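Local structure of conserved protein (Methanothermobacter thermautotrophicus, 1I36) at residues L1-I6 with V59-V64; Q13-R18 with Y141-E146; I87-P92 with Q227-E232; D109-G114 with R124-G129. The protein is of unknown function but binds NADP and resembles 3-hydroxyacid dehydrogenases in structure, which is consistent with a role as an oxidoreductase. The protein carries 1 engineered substitution. All blocks are in the same frame, centred on the assembly; numbering follows the deposited sequence.

Contact 1: residues L1-I6 with V59-V64; sequences LRVGFI and VVISAV. Engineered in segment 1-6: Leu1 (natural residue Met). With NAP (NADP nicotinamide-adenine-dinucleotide phosphate), chain C.
Ile6 meets Val60 and Val64 because its CG1 stands beside its own backbone N (chi1 -58°) and its chain then runs on extended (chi2 165°), carrying CD1 to 3.5 Å from CG1 of Val60. The other branch, Ile6 CG2, is anti to the backbone N and lies 4.0 Å from Val64 CG1, the two side chains side by side. On the opposite face of the sheet, CD1 of Ile61 packs 3.9 Å from both CG1 of Val3 and CZ of Phe5, whose ring also touches Ala12 and Ala16 of helix 10-21. Branched aliphatic residues suit both buried faces, and Gly4 brings only backbone. Between the strands runs a parallel ladder: Gly4 N gives a hydrogen bond to Val59 O, Ile61 N to Gly4 O, and Ile6 N to Ile61 O. The last rung, Ala63 N to Ile6 O at 2.9 Å, is nearly straight (171°). These are neighbouring central strands of a Rossmann-type domain. Val64, which binds NADP, follows directly, its CG1 3.6 Å from N3A of the NADP adenine. With the backbones held by N-H···O hydrogen bonds between apolar faces, the strand ends place Ala63 and Val64 against the dinucleotide.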
# COMPACT_ATOMS: atom_id res chain seq x y z
N LEU A 1 -34.08 7.78 25.31
CA LEU A 1 -34.26 8.40 26.65
C LEU A 1 -33.66 9.79 26.54
O LEU A 1 -34.20 10.65 25.83
CB LEU A 1 -33.56 7.55 27.73
CG LEU A 1 -34.04 7.58 29.20
CD1 LEU A 1 -33.28 8.58 30.05
CD2 LEU A 1 -35.55 7.84 29.24
N ARG A 2 -32.52 10.00 27.20
CA ARG A 2 -31.80 11.26 27.15
C ARG A 2 -30.33 10.98 26.81
O ARG A 2 -29.72 10.08 27.39
CB ARG A 2 -31.84 11.98 28.51
CG ARG A 2 -33.23 12.44 28.96
CD ARG A 2 -33.14 13.62 29.93
NE ARG A 2 -32.34 13.32 31.11
CZ ARG A 2 -31.72 14.25 31.84
NH1 ARG A 2 -31.80 15.54 31.50
NH2 ARG A 2 -31.03 13.90 32.91
N VAL A 3 -29.78 11.72 25.85
CA VAL A 3 -28.36 11.58 25.52
C VAL A 3 -27.68 12.92 25.86
O VAL A 3 -28.07 13.97 25.35
CB VAL A 3 -28.12 11.22 24.02
CG1 VAL A 3 -26.62 11.24 23.70
CG2 VAL A 3 -28.67 9.82 23.71
N GLY A 4 -26.71 12.89 26.76
CA GLY A 4 -26.01 14.13 27.10
C GLY A 4 -24.70 14.30 26.37
O GLY A 4 -24.00 13.33 26.11
N PHE A 5 -24.38 15.54 26.01
CA PHE A 5 -23.14 15.84 25.29
C PHE A 5 -22.23 16.76 26.10
O PHE A 5 -22.67 17.79 26.62
CB PHE A 5 -23.45 16.54 23.94
CG PHE A 5 -23.96 15.61 22.88
CD1 PHE A 5 -25.28 15.20 22.87
CD2 PHE A 5 -23.09 15.10 21.92
CE1 PHE A 5 -25.75 14.28 21.92
CE2 PHE A 5 -23.55 14.18 20.96
CZ PHE A 5 -24.88 13.77 20.96
N ILE A 6 -20.97 16.37 26.24
CA ILE A 6 -19.98 17.23 26.88
C ILE A 6 -19.24 17.76 25.66
O ILE A 6 -18.65 16.99 24.89
CB ILE A 6 -19.03 16.45 27.78
CG1 ILE A 6 -19.81 15.70 28.86
CG2 ILE A 6 -18.06 17.44 28.45
CD1 ILE A 6 -18.95 14.62 29.57
N VAL A 59 -26.63 7.87 28.67
CA VAL A 59 -25.57 7.91 27.67
C VAL A 59 -25.02 9.34 27.65
O VAL A 59 -25.74 10.31 27.42
CB VAL A 59 -26.04 7.53 26.22
CG1 VAL A 59 -24.82 7.55 25.25
CG2 VAL A 59 -26.67 6.09 26.22
N VAL A 60 -23.72 9.45 27.93
CA VAL A 60 -23.02 10.72 27.97
C VAL A 60 -21.90 10.63 26.94
O VAL A 60 -21.06 9.74 27.02
CB VAL A 60 -22.38 10.93 29.34
CG1 VAL A 60 -21.60 12.27 29.34
CG2 VAL A 60 -23.50 10.96 30.45
N ILE A 61 -21.92 11.52 25.95
CA ILE A 61 -20.89 11.51 24.90
C ILE A 61 -19.97 12.72 25.07
O ILE A 61 -20.43 13.85 25.14
CB ILE A 61 -21.55 11.57 23.48
CG1 ILE A 61 -22.41 10.30 23.23
CG2 ILE A 61 -20.47 11.68 22.41
CD1 ILE A 61 -23.28 10.40 21.97
N SER A 62 -18.67 12.45 25.12
CA SER A 62 -17.63 13.46 25.26
C SER A 62 -17.07 13.73 23.86
O SER A 62 -16.41 12.86 23.29
CB SER A 62 -16.50 12.94 26.16
OG SER A 62 -15.42 13.86 26.18
N ALA A 63 -17.33 14.91 23.33
CA ALA A 63 -16.88 15.31 22.00
C ALA A 63 -16.29 16.71 22.15
O ALA A 63 -16.89 17.71 21.73
CB ALA A 63 -18.06 15.32 21.04
N VAL A 64 -15.20 16.78 22.90
CA VAL A 64 -14.53 18.05 23.17
C VAL A 64 -13.29 18.11 22.28
O VAL A 64 -13.41 17.80 21.10
CB VAL A 64 -14.16 18.14 24.69
CG1 VAL A 64 -15.44 18.29 25.49
CG2 VAL A 64 -13.43 16.86 25.13
PA NAP C . -15.12 21.58 17.76
O1A NAP C . -13.71 21.61 18.09
O2A NAP C . -15.91 21.37 16.57
O5B NAP C . -16.03 21.19 19.12
C5B NAP C . -15.54 20.84 20.54
C4B NAP C . -16.43 21.73 21.27
O4B NAP C . -15.95 21.26 22.74
C3B NAP C . -16.21 22.87 21.70
O3B NAP C . -17.44 23.09 21.14
C2B NAP C . -16.03 23.67 22.93
O2B NAP C . -16.67 24.59 23.51
C1B NAP C . -16.01 22.44 23.62
N9A NAP C . -14.97 22.42 24.67
C8A NAP C . -13.62 22.75 24.80
N7A NAP C . -13.19 22.58 26.03
C5A NAP C . -14.27 22.12 26.75
C6A NAP C . -14.45 21.76 28.12
N6A NAP C . -13.46 21.83 29.01
N1A NAP C . -15.71 21.32 28.52
C2A NAP C . -16.74 21.24 27.63
N3A NAP C . -16.64 21.57 26.32
C4A NAP C . -15.36 22.00 25.94
O3 NAP C . -14.64 19.99 17.62
PN NAP C . -15.24 18.63 16.80
O1N NAP C . -14.85 18.73 15.35
O2N NAP C . -16.67 18.64 17.15
O5D NAP C . -14.66 17.28 17.39
C5D NAP C . -14.90 16.88 18.76
C4D NAP C . -14.01 15.69 19.07
O4D NAP C . -14.12 14.54 18.18
C3D NAP C . -12.49 16.01 19.07
O3D NAP C . -11.71 15.37 20.12
C2D NAP C . -12.00 15.59 17.72
O2D NAP C . -10.63 15.29 17.69
C1D NAP C . -12.92 14.39 17.41
N1N NAP C . -13.12 14.14 15.97
C2N NAP C . -13.69 15.12 15.15
C3N NAP C . -13.85 14.77 13.77
C7N NAP C . -14.43 15.69 12.81
O7N NAP C . -14.57 15.36 11.62
N7N NAP C . -14.84 16.93 13.17
C4N NAP C . -13.45 13.49 13.33
C5N NAP C . -12.90 12.55 14.15
C6N NAP C . -12.74 12.88 15.47
P2B NAP C . -16.09 26.10 23.12
O1X NAP C . -16.46 26.44 21.70
O2X NAP C . -16.80 26.88 24.10
O3X NAP C . -14.65 26.02 23.23

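Contact 2: residues Q13-R18 with Y141-E146; sequences QTLASR and YGLNIE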
# COMPACT_ATOMS: atom_id res chain seq x y z
N GLN A 13 -22.95 18.43 17.28
CA GLN A 13 -24.07 18.99 16.52
C GLN A 13 -24.63 17.97 15.54
O GLN A 13 -25.83 17.76 15.47
CB GLN A 13 -23.66 20.23 15.75
CG GLN A 13 -24.81 20.86 14.92
CD GLN A 13 -24.40 22.13 14.15
OE1 GLN A 13 -23.20 22.40 13.95
NE2 GLN A 13 -25.40 22.89 13.67
N THR A 14 -23.74 17.38 14.75
CA THR A 14 -24.12 16.40 13.74
C THR A 14 -24.90 15.23 14.34
O THR A 14 -25.98 14.90 13.86
CB THR A 14 -22.86 15.90 13.02
OG1 THR A 14 -22.18 17.02 12.44
CG2 THR A 14 -23.21 14.92 11.93
N LEU A 15 -24.33 14.60 15.38
CA LEU A 15 -24.97 13.46 16.05
C LEU A 15 -26.23 13.87 16.80
O LEU A 15 -27.23 13.18 16.73
CB LEU A 15 -23.99 12.81 17.05
CG LEU A 15 -22.69 12.27 16.45
CD1 LEU A 15 -21.78 11.69 17.54
CD2 LEU A 15 -23.01 11.22 15.41
N ALA A 16 -26.17 14.97 17.55
CA ALA A 16 -27.34 15.42 18.30
C ALA A 16 -28.53 15.72 17.38
O ALA A 16 -29.66 15.35 17.67
CB ALA A 16 -27.00 16.64 19.14
N SER A 17 -28.25 16.35 16.25
CA SER A 17 -29.26 16.71 15.27
C SER A 17 -29.99 15.45 14.74
O SER A 17 -31.23 15.43 14.62
CB SER A 17 -28.58 17.49 14.14
OG SER A 17 -29.51 17.93 13.18
N ARG A 18 -29.22 14.39 14.47
CA ARG A 18 -29.78 13.13 13.97
C ARG A 18 -30.63 12.46 15.04
O ARG A 18 -31.77 12.02 14.78
CB ARG A 18 -28.65 12.18 13.53
CG ARG A 18 -29.09 10.77 13.10
CD ARG A 18 -30.15 10.81 11.99
NE ARG A 18 -29.66 11.46 10.77
CZ ARG A 18 -28.85 10.87 9.90
NH1 ARG A 18 -28.41 9.63 10.12
NH2 ARG A 18 -28.54 11.49 8.76
N TYR A 141 -31.82 5.08 16.55
CA TYR A 141 -32.12 6.50 16.39
C TYR A 141 -31.31 7.24 15.32
O TYR A 141 -31.06 8.44 15.44
CB TYR A 141 -32.05 7.20 17.75
CG TYR A 141 -32.93 6.55 18.79
CD1 TYR A 141 -34.32 6.63 18.71
CD2 TYR A 141 -32.38 5.80 19.83
CE1 TYR A 141 -35.14 5.99 19.63
CE2 TYR A 141 -33.20 5.16 20.76
CZ TYR A 141 -34.58 5.26 20.65
OH TYR A 141 -35.38 4.63 21.56
N GLY A 142 -30.94 6.53 14.26
CA GLY A 142 -30.25 7.16 13.15
C GLY A 142 -28.75 7.13 13.06
O GLY A 142 -28.20 7.70 12.12
N LEU A 143 -28.07 6.49 14.01
CA LEU A 143 -26.62 6.47 13.96
C LEU A 143 -26.14 5.21 13.22
O LEU A 143 -26.94 4.32 12.92
CB LEU A 143 -26.01 6.61 15.38
CG LEU A 143 -26.39 7.92 16.10
CD1 LEU A 143 -25.52 8.12 17.37
CD2 LEU A 143 -26.18 9.10 15.16
N ASN A 144 -24.83 5.13 12.97
CA ASN A 144 -24.27 4.01 12.21
C ASN A 144 -23.08 3.47 12.99
O ASN A 144 -21.94 3.60 12.55
CB ASN A 144 -23.83 4.58 10.84
CG ASN A 144 -23.26 3.52 9.91
OD1 ASN A 144 -23.40 2.31 10.14
ND2 ASN A 144 -22.68 3.98 8.81
N ILE A 145 -23.35 2.82 14.12
CA ILE A 145 -22.30 2.30 15.00
C ILE A 145 -22.09 0.80 14.75
O ILE A 145 -23.02 0.07 14.43
CB ILE A 145 -22.72 2.50 16.49
CG1 ILE A 145 -22.89 4.00 16.79
CG2 ILE A 145 -21.62 1.91 17.44
CD1 ILE A 145 -23.94 4.33 17.92
N GLU A 146 -20.85 0.36 14.91
CA GLU A 146 -20.48 -1.03 14.75
C GLU A 146 -19.49 -1.32 15.89
O GLU A 146 -18.60 -0.51 16.17
CB GLU A 146 -19.81 -1.24 13.39
CG GLU A 146 -19.22 -2.59 13.21
CD GLU A 146 -18.58 -2.72 11.84
OE1 GLU A 146 -17.51 -2.12 11.62
OE2 GLU A 146 -19.19 -3.40 10.98
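Leu15 and Leu143 make the apolar part of this contact, their CD2 methyls 3.8 Å apart and the two side chains crossing at about a right angle. Leu143 CD2 also rests 3.9 Å from CG of Arg18, so the leucine methyl is shared between a hydrophobic neighbour and the aliphatic stem of a charged one. Leucine fits both places, since its forked end lets one methyl face the other leucine while the side chain stays apolar, and Leu15 goes on to touch Phe5 of strand 2-6.

The helix is 10-21, which follows the first strand of the Rossmann-type domain, and the opposing residues lead into strand 144-147, an outermost strand of the sheet within this chain. The contact therefore joins the first helix to the segment that enters the far end of the sheet.

The polar part belongs to Arg18. Its CG is anti to the backbone N (chi1 175°), the chain bends at chi2 and chi3, and Gly142 O meets the guanidinium at its edge. NH1 donates to Gly142 O at 2.8 Å; the bond is bent, with 143° at the hydrogen, but the acceptor lies close to the guanidinium plane. The same NH1 forms a salt bridge with Asp122, so one nitrogen serves a carbonyl and a carboxylate. Gly142 has positive phi (96°), and a side chain there would collide with CD of Arg18, 3.8 Å from the glycine CA.

Contact 3: residues I87-P92 with Q227-E232; sequences INNISP and QDMLAE. With NAP (NADP nicotinamide-adenine-dinucleotide phosphate), chain C.
Met229 reaches from helix 216-231 onto the backbone of Ser91 and forms the close-packed part of this contact. Its chain is extended beyond CG: CG lies 3.7 Å from Ser91 CB and 4.0 Å from Pro92 CD, while CE ends 3.8 Å from Ser91 N. An unbranched, extended side chain suits a place where its methyl must reach the backbone of Ser91, and it also touches Met160 of helix 154-182. An alanine here would probably strip Ser91 of its apolar cover, thin that over Pro92 and open a gap between loop and helix.

The other side is polar and lies toward solvent, where Glu232 is exposed. Ser91 OG gives a 2.6 Å hydrogen bond to Glu232 OE2, which accepts through its syn lone pair. Ser91 is the N-cap of helix 92-101, and Glu232 OE1 accepts from Glu93 N, so the carboxylate also meets the helix start.

Farther along the loop, Asn88 OD1 accepts a hydrogen bond from O3D of the nicotinamide ribose at 2.9 Å, and Asn89 N makes weak bonds to O2D and O3D of that ribose. The chemistry implies that Glu232, whose charge the start of helix 92-101 would probably favour, together with Met229 ties the loop carrying the cofactor-binding asparagines to the C-terminal helices.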
# COMPACT_ATOMS: atom_id res chain seq x y z
N ILE A 87 -15.35 10.10 22.18
CA ILE A 87 -15.18 10.10 20.74
C ILE A 87 -14.06 11.05 20.31
O ILE A 87 -13.88 11.33 19.14
CB ILE A 87 -16.54 10.40 20.04
CG1 ILE A 87 -16.56 9.82 18.63
CG2 ILE A 87 -16.84 11.91 20.05
CD1 ILE A 87 -18.01 9.72 18.05
N ASN A 88 -13.22 11.44 21.27
CA ASN A 88 -12.13 12.35 20.97
C ASN A 88 -10.93 11.70 20.27
O ASN A 88 -10.65 10.51 20.46
CB ASN A 88 -11.66 13.06 22.24
CG ASN A 88 -12.79 13.78 22.95
OD1 ASN A 88 -13.30 14.77 22.46
ND2 ASN A 88 -13.19 13.26 24.11
N ASN A 89 -10.20 12.49 19.50
CA ASN A 89 -9.03 11.95 18.81
C ASN A 89 -7.84 11.95 19.74
O ASN A 89 -7.05 12.89 19.73
CB ASN A 89 -8.70 12.74 17.53
CG ASN A 89 -7.54 12.13 16.76
OD1 ASN A 89 -7.33 10.91 16.76
ND2 ASN A 89 -6.73 13.00 16.13
N ILE A 90 -7.77 10.93 20.61
CA ILE A 90 -6.69 10.75 21.55
C ILE A 90 -6.09 9.36 21.35
O ILE A 90 -6.71 8.47 20.79
CB ILE A 90 -7.15 10.94 23.03
CG1 ILE A 90 -8.44 10.14 23.32
CG2 ILE A 90 -7.39 12.44 23.29
CD1 ILE A 90 -8.86 10.15 24.83
N SER A 91 -4.87 9.17 21.84
CA SER A 91 -4.19 7.89 21.66
C SER A 91 -4.88 6.77 22.41
O SER A 91 -5.58 7.02 23.43
CB SER A 91 -2.74 8.01 22.13
OG SER A 91 -2.65 7.98 23.56
N PRO A 92 -4.65 5.52 21.98
CA PRO A 92 -5.29 4.39 22.67
C PRO A 92 -4.96 4.36 24.15
O PRO A 92 -5.82 4.05 24.96
CB PRO A 92 -4.74 3.18 21.94
CG PRO A 92 -4.70 3.67 20.48
CD PRO A 92 -4.09 5.09 20.66
N GLN A 227 2.66 8.25 14.62
CA GLN A 227 3.94 7.76 15.09
C GLN A 227 3.87 7.58 16.61
O GLN A 227 4.27 6.54 17.13
CB GLN A 227 5.03 8.76 14.69
CG GLN A 227 6.36 8.68 15.47
CD GLN A 227 7.10 7.37 15.28
OE1 GLN A 227 7.30 6.92 14.16
NE2 GLN A 227 7.54 6.77 16.39
N ASP A 228 3.38 8.60 17.32
CA ASP A 228 3.28 8.50 18.79
C ASP A 228 2.34 7.35 19.20
O ASP A 228 2.70 6.54 20.07
CB ASP A 228 2.85 9.84 19.39
CG ASP A 228 3.97 10.87 19.36
OD1 ASP A 228 5.14 10.46 19.17
OD2 ASP A 228 3.71 12.08 19.50
N MET A 229 1.21 7.20 18.51
CA MET A 229 0.28 6.13 18.83
C MET A 229 0.89 4.75 18.60
O MET A 229 0.80 3.88 19.46
CB MET A 229 -1.05 6.32 18.08
CG MET A 229 -1.82 7.62 18.53
SD MET A 229 -3.48 7.88 17.78
CE MET A 229 -3.85 9.67 18.23
N LEU A 230 1.56 4.56 17.46
CA LEU A 230 2.21 3.30 17.18
C LEU A 230 3.28 3.00 18.23
O LEU A 230 3.50 1.84 18.58
CB LEU A 230 2.88 3.32 15.80
CG LEU A 230 2.05 2.92 14.59
CD1 LEU A 230 2.97 3.01 13.36
CD2 LEU A 230 1.52 1.47 14.80
N ALA A 231 3.95 4.04 18.73
CA ALA A 231 4.99 3.88 19.76
C ALA A 231 4.51 3.32 21.11
O ALA A 231 5.31 2.85 21.91
CB ALA A 231 5.73 5.21 19.97
N GLU A 232 3.21 3.42 21.38
CA GLU A 232 2.64 2.90 22.61
C GLU A 232 2.60 1.38 22.53
O GLU A 232 2.56 0.70 23.54
CB GLU A 232 1.20 3.44 22.81
CG GLU A 232 1.15 4.96 23.01
CD GLU A 232 -0.25 5.55 23.18
OE1 GLU A 232 -1.27 4.88 22.86
OE2 GLU A 232 -0.33 6.71 23.66
PA NAP C . -15.12 21.58 17.76
O1A NAP C . -13.71 21.61 18.09
O2A NAP C . -15.91 21.37 16.57
O5B NAP C . -16.03 21.19 19.12
C5B NAP C . -15.54 20.84 20.54
C4B NAP C . -16.43 21.73 21.27
O4B NAP C . -15.95 21.26 22.74
C3B NAP C . -16.21 22.87 21.70
O3B NAP C . -17.44 23.09 21.14
C2B NAP C . -16.03 23.67 22.93
O2B NAP C . -16.67 24.59 23.51
C1B NAP C . -16.01 22.44 23.62
N9A NAP C . -14.97 22.42 24.67
C8A NAP C . -13.62 22.75 24.80
N7A NAP C . -13.19 22.58 26.03
C5A NAP C . -14.27 22.12 26.75
C6A NAP C . -14.45 21.76 28.12
N6A NAP C . -13.46 21.83 29.01
N1A NAP C . -15.71 21.32 28.52
C2A NAP C . -16.74 21.24 27.63
N3A NAP C . -16.64 21.57 26.32
C4A NAP C . -15.36 22.00 25.94
O3 NAP C . -14.64 19.99 17.62
PN NAP C . -15.24 18.63 16.80
O1N NAP C . -14.85 18.73 15.35
O2N NAP C . -16.67 18.64 17.15
O5D NAP C . -14.66 17.28 17.39
C5D NAP C . -14.90 16.88 18.76
C4D NAP C . -14.01 15.69 19.07
O4D NAP C . -14.12 14.54 18.18
C3D NAP C . -12.49 16.01 19.07
O3D NAP C . -11.71 15.37 20.12
C2D NAP C . -12.00 15.59 17.72
O2D NAP C . -10.63 15.29 17.69
C1D NAP C . -12.92 14.39 17.41
N1N NAP C . -13.12 14.14 15.97
C2N NAP C . -13.69 15.12 15.15
C3N NAP C . -13.85 14.77 13.77
C7N NAP C . -14.43 15.69 12.81
O7N NAP C . -14.57 15.36 11.62
N7N NAP C . -14.84 16.93 13.17
C4N NAP C . -13.45 13.49 13.33
C5N NAP C . -12.90 12.55 14.15
C6N NAP C . -12.74 12.88 15.47
P2B NAP C . -16.09 26.10 23.12
O1X NAP C . -16.46 26.44 21.70
O2X NAP C . -16.80 26.88 24.10
O3X NAP C . -14.65 26.02 23.23

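Contact 4: residues D109-G114 with R124-G129; sequences DAAIMG and RIIASG
Met113 and Ile126 meet at one end of an antiparallel strand pair in the sheet of this Rossmann-type domain, where strand 124-128 reverses the direction of the parallel strands up to 106-112 and strand 144-147 runs on beside it in parallel. Met113 CG, beside the backbone N (chi1 -61°), lies 3.9 Å from Ile126 CG2, and the bend at chi2 (-58°) keeps SD near Ile126 CD1. An alanine here would probably leave Ile126 without the cover of CG and SD and open a gap beside it, where Met192 of the second subunit also packs.

The backbone frames these side chains. Asp109 pairs with Ser128 and Ala111 with Ile126 as hydrogen-bonded pairs, each through two N-H···O bonds, the shortest being Ala111 N to Ile126 O at 2.7 Å. Met113 N adds a bond to Arg124 O. Small Ala110 suits its non-hydrogen-bonded place opposite Ala127, and its CB touches Ile125 CG2 at 3.9 Å; both alanines also touch Phe135 of helix 132-136.

Outside the pair, Asp109 OD1 is hydrogen-bonded to Ser156 OG, and Arg124 NH2 to Asn144 OD1. Ile112, on the face with Ala110, touches the bound NADP. Ser128 OG lies 3.4 Å from Asp109 CB and is hydrogen-bonded to Glu151 O and Ala155 N.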
# COMPACT_ATOMS: atom_id res chain seq x y z
N ASP A 109 -15.11 3.32 23.95
CA ASP A 109 -14.14 4.03 23.08
C ASP A 109 -14.85 4.07 21.71
O ASP A 109 -15.04 3.02 21.12
CB ASP A 109 -12.88 3.17 23.00
CG ASP A 109 -11.84 3.70 22.03
OD1 ASP A 109 -12.00 4.83 21.52
OD2 ASP A 109 -10.87 2.96 21.78
N ALA A 110 -15.33 5.23 21.27
CA ALA A 110 -15.98 5.31 19.94
C ALA A 110 -14.95 5.98 19.02
O ALA A 110 -14.28 6.90 19.45
CB ALA A 110 -17.25 6.16 20.01
N ALA A 111 -14.85 5.56 17.76
CA ALA A 111 -13.90 6.18 16.83
C ALA A 111 -14.64 6.44 15.51
O ALA A 111 -15.21 5.51 14.92
CB ALA A 111 -12.68 5.27 16.60
N ILE A 112 -14.59 7.69 15.07
CA ILE A 112 -15.23 8.13 13.83
C ILE A 112 -14.32 7.68 12.69
O ILE A 112 -13.14 8.01 12.65
CB ILE A 112 -15.39 9.67 13.83
CG1 ILE A 112 -16.45 10.05 14.88
CG2 ILE A 112 -15.86 10.16 12.44
CD1 ILE A 112 -16.63 11.57 15.10
N MET A 113 -14.88 6.87 11.79
CA MET A 113 -14.13 6.29 10.67
C MET A 113 -14.35 6.99 9.34
O MET A 113 -14.44 6.34 8.30
CB MET A 113 -14.52 4.80 10.54
CG MET A 113 -14.18 3.98 11.77
SD MET A 113 -12.45 4.11 12.10
CE MET A 113 -11.77 3.00 10.93
N GLY A 114 -14.38 8.31 9.35
CA GLY A 114 -14.59 9.04 8.13
C GLY A 114 -14.65 10.54 8.34
O GLY A 114 -14.08 11.07 9.30
N ARG A 124 -19.71 6.14 9.70
CA ARG A 124 -19.50 4.90 10.41
C ARG A 124 -18.68 5.22 11.67
O ARG A 124 -17.68 5.98 11.63
CB ARG A 124 -18.76 3.88 9.55
CG ARG A 124 -18.29 2.59 10.28
CD ARG A 124 -19.39 1.85 11.08
NE ARG A 124 -20.62 1.55 10.32
CZ ARG A 124 -20.79 0.50 9.51
NH1 ARG A 124 -19.80 -0.36 9.31
NH2 ARG A 124 -21.98 0.29 8.95
N ILE A 125 -19.15 4.70 12.80
CA ILE A 125 -18.44 4.89 14.05
C ILE A 125 -18.16 3.49 14.60
O ILE A 125 -19.08 2.67 14.71
CB ILE A 125 -19.35 5.62 15.06
CG1 ILE A 125 -19.60 7.05 14.59
CG2 ILE A 125 -18.74 5.60 16.48
CD1 ILE A 125 -20.70 7.72 15.43
N ILE A 126 -16.92 3.18 14.93
CA ILE A 126 -16.68 1.86 15.53
C ILE A 126 -16.55 2.10 17.04
O ILE A 126 -16.09 3.17 17.47
CB ILE A 126 -15.47 1.12 14.92
CG1 ILE A 126 -14.19 1.93 15.11
CG2 ILE A 126 -15.73 0.83 13.40
CD1 ILE A 126 -12.89 1.12 14.74
N ALA A 127 -16.95 1.12 17.85
CA ALA A 127 -16.93 1.28 19.31
C ALA A 127 -16.45 0.01 19.99
O ALA A 127 -16.79 -1.12 19.57
CB ALA A 127 -18.37 1.65 19.80
N SER A 128 -15.67 0.19 21.05
CA SER A 128 -15.11 -0.94 21.77
C SER A 128 -15.33 -0.79 23.27
O SER A 128 -15.45 0.33 23.78
CB SER A 128 -13.63 -1.11 21.42
OG SER A 128 -12.82 -0.10 22.02
N GLY A 129 -15.36 -1.92 23.97
CA GLY A 129 -15.60 -1.92 25.41
C GLY A 129 -16.77 -2.84 25.69
O GLY A 129 -17.58 -3.13 24.79

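From the N terminus, strand 2-6 opens the chain and pairs with 59-64, so contact 1 closes the first loop. Helix 10-21 starts inside that loop, yet its partner 141-146 comes far later; contact 2 therefore crosses contact 1, and Phe5 packs on Leu15 and Ala16 where they meet. Contact 3 starts at 87-92, after contact 1 has closed, and crosses contact 2 on its way to 227-232, tying the nucleotide-binding domain to the C-terminal helices. Contact 4, a short local closure, is nested inside the loops of both contacts 2 and 3. Ile87 packs against Ile112, and strand 124-128 neighbours strand 144-147. Contacts 1 and 3 both touch NADP.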